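Local coordinates for spore germination protein B3 (Bacillus subtilis subsp. subtilis, PDB 3N54) that takes part in the spore germination response to a mixture of L-asparagine, glucose, fructose and potassium ions, as a lipoprotein component of a germinant receptor, at residues 106-118 with 167-181. Sequence-based numbering, arbitrary orientation.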
ATOM      1  N   LEU A 106      -2.404  -7.553   2.872  1.00 34.38           N
ATOM      2  CA  LEU A 106      -3.061  -6.810   1.814  1.00 33.64           C
ATOM      3  C   LEU A 106      -1.987  -6.099   0.997  1.00 34.43           C
ATOM      4  O   LEU A 106      -1.131  -5.419   1.567  1.00 34.86           O
ATOM      5  CB  LEU A 106      -4.036  -5.801   2.397  1.00 32.81           C
ATOM      6  CG  LEU A 106      -4.824  -4.989   1.369  1.00 32.91           C
ATOM      7  CD1 LEU A 106      -5.750  -5.904   0.582  1.00 31.55           C
ATOM      8  CD2 LEU A 106      -5.601  -3.848   2.043  1.00 32.43           C
ATOM      9  N   MET A 107      -2.032  -6.256  -0.327  1.00 34.55           N
ATOM     10  CA  MET A 107      -1.041  -5.651  -1.205  1.00 35.73           C
ATOM     11  C   MET A 107      -1.627  -5.130  -2.500  1.00 35.32           C
ATOM     12  O   MET A 107      -2.726  -5.511  -2.900  1.00 34.14           O
ATOM     13  CB  MET A 107       0.048  -6.650  -1.537  1.00 37.04           C
ATOM     14  CG  MET A 107       0.734  -7.149  -0.317  1.00 39.62           C
ATOM     15  SD  MET A 107       2.406  -7.573  -0.657  1.00 44.64           S
ATOM     16  CE  MET A 107       3.003  -7.820   1.017  1.00 45.59           C
ATOM     17  N   ALA A 108      -0.852  -4.256  -3.141  1.00 35.32           N
ATOM     18  CA  ALA A 108      -1.262  -3.582  -4.354  1.00 35.60           C
ATOM     19  C   ALA A 108      -0.421  -4.053  -5.525  1.00 36.33           C
ATOM     20  O   ALA A 108       0.773  -4.313  -5.385  1.00 37.15           O
ATOM     21  CB  ALA A 108      -1.126  -2.073  -4.187  1.00 35.66           C
ATOM     22  N   ALA A 109      -1.059  -4.185  -6.680  1.00 36.07           N
ATOM     23  CA  ALA A 109      -0.350  -4.529  -7.895  1.00 37.09           C
ATOM     24  C   ALA A 109      -0.368  -3.336  -8.829  1.00 37.76           C
ATOM     25  O   ALA A 109      -1.372  -2.643  -8.946  1.00 37.02           O
ATOM     26  CB  ALA A 109      -1.001  -5.725  -8.577  1.00 36.85           C
ATOM     27  N   ARG A 110       0.758  -3.082  -9.471  1.00 39.65           N
ATOM     28  CA  ARG A 110       0.781  -2.170 -10.587  1.00 41.32           C
ATOM     29  C   ARG A 110       0.211  -3.011 -11.713  1.00 42.01           C
ATOM     30  O   ARG A 110       0.648  -4.143 -11.919  1.00 42.82           O
ATOM     31  CB  ARG A 110       2.199  -1.706 -10.897  1.00 42.75           C
ATOM     32  CG  ARG A 110       2.787  -0.845  -9.807  1.00 43.04           C
ATOM     33  CD  ARG A 110       4.276  -0.662  -9.993  1.00 45.01           C
ATOM     34  NE  ARG A 110       4.864   0.179  -8.955  1.00 44.39           N
ATOM     35  CZ  ARG A 110       5.001   1.503  -9.026  1.00 45.42           C
ATOM     36  NH1 ARG A 110       4.594   2.183 -10.094  1.00 45.97           N
ATOM     37  NH2 ARG A 110       5.564   2.158  -8.014  1.00 45.05           N
ATOM     38  N   GLY A 111      -0.779  -2.490 -12.418  1.00 42.29           N
ATOM     39  CA  GLY A 111      -1.441  -3.268 -13.452  1.00 43.10           C
ATOM     40  C   GLY A 111      -2.329  -4.343 -12.835  1.00 42.09           C
ATOM     41  O   GLY A 111      -2.809  -4.203 -11.713  1.00 41.06           O
ATOM     42  N   ASN A 112      -2.515  -5.426 -13.574  1.00 42.95           N
ATOM     43  CA  ASN A 112      -3.420  -6.511 -13.207  1.00 42.30           C
ATOM     44  C   ASN A 112      -2.841  -7.456 -12.134  1.00 40.86           C
ATOM     45  O   ASN A 112      -1.746  -7.999 -12.289  1.00 41.47           O
ATOM     46  CB  ASN A 112      -3.812  -7.257 -14.498  1.00 43.82           C
ATOM     47  CG  ASN A 112      -4.616  -8.498 -14.245  1.00 45.87           C
ATOM     48  OD1 ASN A 112      -4.062  -9.571 -13.974  1.00 49.94           O
ATOM     49  ND2 ASN A 112      -5.938  -8.382 -14.371  1.00 50.28           N
ATOM     50  N   ALA A 113      -3.592  -7.641 -11.050  1.00 38.93           N
ATOM     51  CA  ALA A 113      -3.181  -8.497  -9.926  1.00 38.06           C
ATOM     52  C   ALA A 113      -3.051  -9.979 -10.281  1.00 38.41           C
ATOM     53  O   ALA A 113      -2.146 -10.653  -9.795  1.00 38.21           O
ATOM     54  CB  ALA A 113      -4.152  -8.336  -8.761  1.00 36.43           C
ATOM     55  N   ALA A 114      -3.961 -10.487 -11.108  1.00 38.80           N
ATOM     56  CA  ALA A 114      -3.935 -11.901 -11.496  1.00 39.79           C
ATOM     57  C   ALA A 114      -2.630 -12.271 -12.223  1.00 41.95           C
ATOM     58  O   ALA A 114      -2.093 -13.360 -12.027  1.00 42.18           O
ATOM     59  CB  ALA A 114      -5.161 -12.254 -12.349  1.00 39.19           C
ATOM     60  N   ASP A 115      -2.108 -11.347 -13.029  1.00 43.89           N
ATOM     61  CA  ASP A 115      -0.855 -11.573 -13.754  1.00 46.81           C
ATOM     62  C   ASP A 115       0.386 -11.630 -12.863  1.00 47.55           C
ATOM     63  O   ASP A 115       1.421 -12.142 -13.283  1.00 48.87           O
ATOM     64  CB  ASP A 115      -0.644 -10.488 -14.821  1.00 48.38           C
ATOM     65  CG  ASP A 115      -1.648 -10.577 -15.959  1.00 50.24           C
ATOM     66  OD1 ASP A 115      -2.533 -11.458 -15.934  1.00 51.60           O
ATOM     67  OD2 ASP A 115      -1.541  -9.755 -16.891  1.00 55.14           O
ATOM     68  N   VAL A 116       0.296 -11.098 -11.647  1.00 47.04           N
ATOM     69  CA  VAL A 116       1.436 -11.114 -10.732  1.00 47.98           C
ATOM     70  C   VAL A 116       1.662 -12.519 -10.162  1.00 48.78           C
ATOM     71  O   VAL A 116       2.800 -12.921  -9.961  1.00 49.91           O
ATOM     72  CB  VAL A 116       1.273 -10.080  -9.606  1.00 46.94           C
ATOM     73  CG1 VAL A 116       2.418 -10.189  -8.602  1.00 47.30           C
ATOM     74  CG2 VAL A 116       1.202  -8.678 -10.197  1.00 46.55           C
ATOM     75  N   PHE A 117       0.587 -13.262  -9.907  1.00 48.45           N
ATOM     76  CA  PHE A 117       0.720 -14.649  -9.458  1.00 49.47           C
ATOM     77  C   PHE A 117       1.144 -15.530 -10.636  1.00 52.46           C
ATOM     78  O   PHE A 117       0.480 -15.531 -11.670  1.00 52.76           O
ATOM     79  CB  PHE A 117      -0.596 -15.173  -8.864  1.00 47.48           C
ATOM     80  CG  PHE A 117      -0.981 -14.535  -7.564  1.00 44.16           C
ATOM     81  CD1 PHE A 117      -0.429 -14.979  -6.368  1.00 43.18           C
ATOM     82  CD2 PHE A 117      -1.914 -13.509  -7.525  1.00 41.32           C
ATOM     83  CE1 PHE A 117      -0.787 -14.402  -5.156  1.00 41.06           C
ATOM     84  CE2 PHE A 117      -2.284 -12.927  -6.318  1.00 39.69           C
ATOM     85  CZ  PHE A 117      -1.716 -13.375  -5.131  1.00 40.35           C
ATOM     86  N   THR A 118       2.243 -16.266 -10.486  1.00 55.80           N
ATOM     87  CA  THR A 118       2.740 -17.160 -11.547  1.00 59.10           C
ATOM     88  C   THR A 118       3.154 -18.523 -11.004  1.00 61.04           C
ATOM     89  O   THR A 118       3.617 -18.629  -9.873  1.00 60.74           O
ATOM     90  CB  THR A 118       3.950 -16.557 -12.288  1.00 61.16           C
ATOM     91  OG1 THR A 118       4.984 -16.250 -11.346  1.00 62.08           O
ATOM     92  CG2 THR A 118       3.554 -15.290 -13.036  1.00 61.55           C
ATOM     93  N   ILE A 167       0.352   1.173   0.877  1.00 34.34           N
ATOM     94  CA  ILE A 167       0.240  -0.260   0.738  1.00 34.65           C
ATOM     95  C   ILE A 167       1.381  -0.723  -0.172  1.00 35.02           C
ATOM     96  O   ILE A 167       1.587  -0.143  -1.232  1.00 35.01           O
ATOM     97  CB  ILE A 167      -1.122  -0.624   0.139  1.00 34.48           C
ATOM     98  CG1 ILE A 167      -1.233  -2.127  -0.113  1.00 35.73           C
ATOM     99  CG2 ILE A 167      -1.343   0.135  -1.150  1.00 34.98           C
ATOM    100  CD1 ILE A 167      -2.632  -2.558  -0.560  1.00 37.27           C
ATOM    101  N   GLN A 168       2.124  -1.747   0.245  1.00 35.98           N
ATOM    102  CA  GLN A 168       3.221  -2.291  -0.558  1.00 37.25           C
ATOM    103  C   GLN A 168       2.745  -2.644  -1.959  1.00 37.78           C
ATOM    104  O   GLN A 168       1.725  -3.297  -2.109  1.00 37.64           O
ATOM    105  CB  GLN A 168       3.800  -3.556   0.078  1.00 38.78           C
ATOM    106  CG  GLN A 168       4.921  -4.211  -0.738  1.00 41.53           C
ATOM    107  CD  GLN A 168       6.160  -3.349  -0.820  1.00 43.65           C
ATOM    108  OE1 GLN A 168       6.742  -3.000   0.204  1.00 45.79           O
ATOM    109  NE2 GLN A 168       6.587  -3.014  -2.041  1.00 44.20           N
ATOM    110  N   ALA A 169       3.495  -2.227  -2.974  1.00 38.47           N
ATOM    111  CA  ALA A 169       3.151  -2.541  -4.356  1.00 40.01           C
ATOM    112  C   ALA A 169       4.045  -3.651  -4.898  1.00 42.82           C
ATOM    113  O   ALA A 169       5.191  -3.790  -4.472  1.00 43.28           O
ATOM    114  CB  ALA A 169       3.260  -1.301  -5.224  1.00 39.19           C
ATOM    115  N   VAL A 170       3.500  -4.455  -5.810  1.00 45.66           N
ATOM    116  CA  VAL A 170       4.276  -5.462  -6.536  1.00 49.48           C
ATOM    117  C   VAL A 170       4.054  -5.288  -8.036  1.00 51.81           C
ATOM    118  O   VAL A 170       3.012  -4.789  -8.468  1.00 50.98           O
ATOM    119  CB  VAL A 170       3.915  -6.899  -6.136  1.00 51.43           C
ATOM    120  CG1 VAL A 170       4.194  -7.127  -4.660  1.00 51.31           C
ATOM    121  CG2 VAL A 170       2.459  -7.194  -6.456  1.00 52.41           C
ATOM    122  N   LYS A 171       5.043  -5.685  -8.828  1.00 55.43           N
ATOM    123  CA  LYS A 171       4.955  -5.561 -10.277  1.00 58.43           C
ATOM    124  C   LYS A 171       5.553  -6.776 -10.952  1.00 62.96           C
ATOM    125  O   LYS A 171       6.608  -7.266 -10.544  1.00 64.06           O
ATOM    126  CB  LYS A 171       5.673  -4.297 -10.757  1.00 57.79           C
ATOM    127  CG  LYS A 171       5.599  -4.048 -12.278  1.00 60.81           C
ATOM    128  CD  LYS A 171       6.091  -2.645 -12.630  1.00 61.13           C
ATOM    129  CE  LYS A 171       6.029  -2.359 -14.129  1.00 64.29           C
ATOM    130  NZ  LYS A 171       7.196  -2.915 -14.876  1.00 67.58           N
ATOM    131  N   ASN A 172       4.865  -7.253 -11.981  1.00 66.46           N
ATOM    132  CA  ASN A 172       5.341  -8.359 -12.783  1.00 71.68           C
ATOM    133  C   ASN A 172       6.230  -7.767 -13.875  1.00 73.71           C
ATOM    134  O   ASN A 172       5.738  -7.359 -14.927  1.00 75.03           O
ATOM    135  CB  ASN A 172       4.149  -9.129 -13.365  1.00 74.23           C
ATOM    136  CG  ASN A 172       4.479 -10.565 -13.696  1.00 79.20           C
ATOM    137  OD1 ASN A 172       5.429 -11.136 -13.162  1.00 81.87           O
ATOM    138  ND2 ASN A 172       3.674 -11.171 -14.560  1.00 82.82           N
ATOM    139  N   GLU A 173       7.537  -7.700 -13.618  1.00 74.90           N
ATOM    140  CA  GLU A 173       8.489  -7.063 -14.547  1.00 76.82           C
ATOM    141  C   GLU A 173       8.996  -8.023 -15.626  1.00 82.04           C
ATOM    142  O   GLU A 173      10.207  -8.144 -15.846  1.00 84.18           O
ATOM    143  CB  GLU A 173       9.675  -6.460 -13.777  1.00 75.40           C
ATOM    144  CG  GLU A 173       9.259  -5.466 -12.688  1.00 72.10           C
ATOM    145  CD  GLU A 173      10.440  -4.799 -11.988  1.00 72.07           C
ATOM    146  OE1 GLU A 173      10.210  -4.136 -10.950  1.00 69.46           O
ATOM    147  OE2 GLU A 173      11.588  -4.938 -12.466  1.00 75.05           O
ATOM    148  N   LYS A 174       8.058  -8.684 -16.305  1.00 84.70           N
ATOM    149  CA  LYS A 174       8.365  -9.643 -17.370  1.00 90.26           C
ATOM    150  C   LYS A 174       9.537 -10.580 -17.008  1.00 93.03           C
ATOM    151  O   LYS A 174      10.542 -10.623 -17.725  1.00 95.92           O
ATOM    152  CB  LYS A 174       8.646  -8.908 -18.697  1.00 92.13           C
ATOM    153  CG  LYS A 174       7.414  -8.257 -19.366  1.00 91.98           C
ATOM    154  CD  LYS A 174       6.934  -6.966 -18.687  1.00 87.52           C
ATOM    155  CE  LYS A 174       7.936  -5.821 -18.825  1.00 86.24           C
ATOM    156  NZ  LYS A 174       7.437  -4.592 -18.143  1.00 82.31           N
ATOM    157  N   GLY A 175       9.435 -11.310 -15.893  1.00 92.40           N
ATOM    158  CA  GLY A 175       8.295 -11.249 -14.969  1.00 88.87           C
ATOM    159  C   GLY A 175       7.805 -12.629 -14.568  1.00 91.54           C
ATOM    160  O   GLY A 175       7.150 -13.282 -15.381  1.00 94.95           O
ATOM    161  N   LYS A 176       8.105 -13.125 -13.360  1.00 90.53           N
ATOM    162  CA  LYS A 176       8.958 -12.507 -12.311  1.00 87.03           C
ATOM    163  C   LYS A 176       8.325 -11.325 -11.553  1.00 80.86           C
ATOM    164  O   LYS A 176       8.437 -10.162 -11.950  1.00 78.41           O
ATOM    165  CB  LYS A 176      10.348 -12.123 -12.859  1.00 88.62           C
ATOM    166  CG  LYS A 176      11.473 -12.167 -11.818  1.00 88.96           C
ATOM    167  CD  LYS A 176      11.701 -13.571 -11.219  1.00 93.41           C
ATOM    168  CE  LYS A 176      11.934 -14.653 -12.277  1.00 99.48           C
ATOM    169  NZ  LYS A 176      13.054 -14.317 -13.201  1.00102.16           N
ATOM    170  N   ALA A 177       7.671 -11.652 -10.441  1.00 78.52           N
ATOM    171  CA  ALA A 177       7.114 -10.650  -9.547  1.00 73.17           C
ATOM    172  C   ALA A 177       8.256  -9.952  -8.814  1.00 71.02           C
ATOM    173  O   ALA A 177       9.358 -10.498  -8.708  1.00 73.60           O
ATOM    174  CB  ALA A 177       6.172 -11.292  -8.560  1.00 72.64           C
ATOM    175  N   LYS A 178       7.989  -8.749  -8.313  1.00 66.32           N
ATOM    176  CA  LYS A 178       9.009  -7.946  -7.640  1.00 64.46           C
ATOM    177  C   LYS A 178       8.373  -6.813  -6.835  1.00 59.57           C
ATOM    178  O   LYS A 178       7.454  -6.156  -7.325  1.00 57.61           O
ATOM    179  CB  LYS A 178       9.973  -7.379  -8.686  1.00 65.87           C
ATOM    180  CG  LYS A 178      11.102  -6.507  -8.150  1.00 66.48           C
ATOM    181  CD  LYS A 178      12.270  -6.456  -9.154  1.00 70.81           C
ATOM    182  CE  LYS A 178      13.328  -5.404  -8.787  1.00 71.24           C
ATOM    183  NZ  LYS A 178      13.857  -5.550  -7.394  1.00 71.86           N
ATOM    184  N   TYR A 179       8.840  -6.596  -5.605  1.00 57.62           N
ATOM    185  CA  TYR A 179       8.360  -5.466  -4.808  1.00 53.79           C
ATOM    186  C   TYR A 179       8.747  -4.190  -5.533  1.00 51.93           C
ATOM    187  O   TYR A 179       9.872  -4.069  -6.011  1.00 53.31           O
ATOM    188  CB  TYR A 179       8.928  -5.481  -3.393  1.00 53.84           C
ATOM    189  CG  TYR A 179       8.348  -6.576  -2.537  1.00 55.12           C
ATOM    190  CD1 TYR A 179       7.007  -6.555  -2.173  1.00 53.50           C
ATOM    191  CD2 TYR A 179       9.135  -7.634  -2.089  1.00 58.50           C
ATOM    192  CE1 TYR A 179       6.462  -7.558  -1.385  1.00 55.19           C
ATOM    193  CE2 TYR A 179       8.600  -8.643  -1.299  1.00 59.84           C
ATOM    194  CZ  TYR A 179       7.264  -8.598  -0.951  1.00 58.22           C
ATOM    195  OH  TYR A 179       6.727  -9.596  -0.174  1.00 60.80           O
ATOM    196  N   ASP A 180       7.810  -3.252  -5.636  1.00 48.74           N
ATOM    197  CA  ASP A 180       8.024  -2.069  -6.458  1.00 47.57           C
ATOM    198  C   ASP A 180       7.332  -0.834  -5.887  1.00 44.33           C
ATOM    199  O   ASP A 180       6.378  -0.317  -6.461  1.00 43.71           O
ATOM    200  CB  ASP A 180       7.534  -2.367  -7.882  1.00 48.78           C
ATOM    201  CG  ASP A 180       7.990  -1.335  -8.895  1.00 50.21           C
ATOM    202  OD1 ASP A 180       8.950  -0.592  -8.610  1.00 51.35           O
ATOM    203  OD2 ASP A 180       7.389  -1.276  -9.989  1.00 52.51           O
ATOM    204  N   GLY A 181       7.821  -0.372  -4.743  1.00 42.76           N
ATOM    205  CA  GLY A 181       7.296   0.828  -4.110  1.00 40.50           C
ATOM    206  C   GLY A 181       5.982   0.618  -3.376  1.00 38.61           C
ATOM    207  O   GLY A 181       5.744  -0.442  -2.807  1.00 38.32           O
TER
HETATM  208  O   HOH W   1       1.090  -3.853   1.919  1.00 39.28           O
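The guanidinium of Arg110 turns one edge to the backbone of Asp180: NE and NH2 both donate to Asp180 O, which lies in the guanidinium plane, NE at 3.0 Å, with Gly181 CA also at the edge. The Asp180 carboxylate oxygen OD2 lies well out of that plane, 3.1 Å from Arg110 NE, a salt bridge of charges alone; the planes of the two groups are 35° apart. The oblique neighbour of the guanidinium is Ala169 CB. The Tyr179 ring receives Met107 SD at its edge, 4.1 Å from CE1. A chain extended from CG to NE carries the arginine past Lys171, across strand 167-172, to the next strand. A leucine here would probably leave Asp180 without this opposite charge and its carbonyl without both side-chain donors, removing this polar tie between the end of strand 106-109 and strand 177-181. Between the Arg110-Asp180 and Met107-Tyr179 pairs, which lie on opposite faces of the sheet, the backbones pair in parallel: Ala108 N donates to Gln168 O, Val170 N to Ala108 O at 2.8 Å, and Arg110 N to Val170 O. Where the ladder would continue at Leu106, a water bridges Leu106 O and Gln168 N. On the Ala108 face, Ile167 brings CG2 to 3.8 Å from Ala108 CB, while its CG1, anti to the backbone N (chi1 176°), directs CD1 to Leu106 CG. On the Ala109 face, Val116 folds back from the loop and sets CG1 against Val170 CG2 at 3.7 Å and against Ala177 CB. Strand 105-109 thus lies inside a mixed five-stranded sheet, between parallel neighbours 74-77 and 165-172; Leu76 joins Val116 and Val170 on one side, and the antiparallel hairpin 165-172/177-186 leads on to strand 191-196, whose Phe195 touches Arg110 and Ala169.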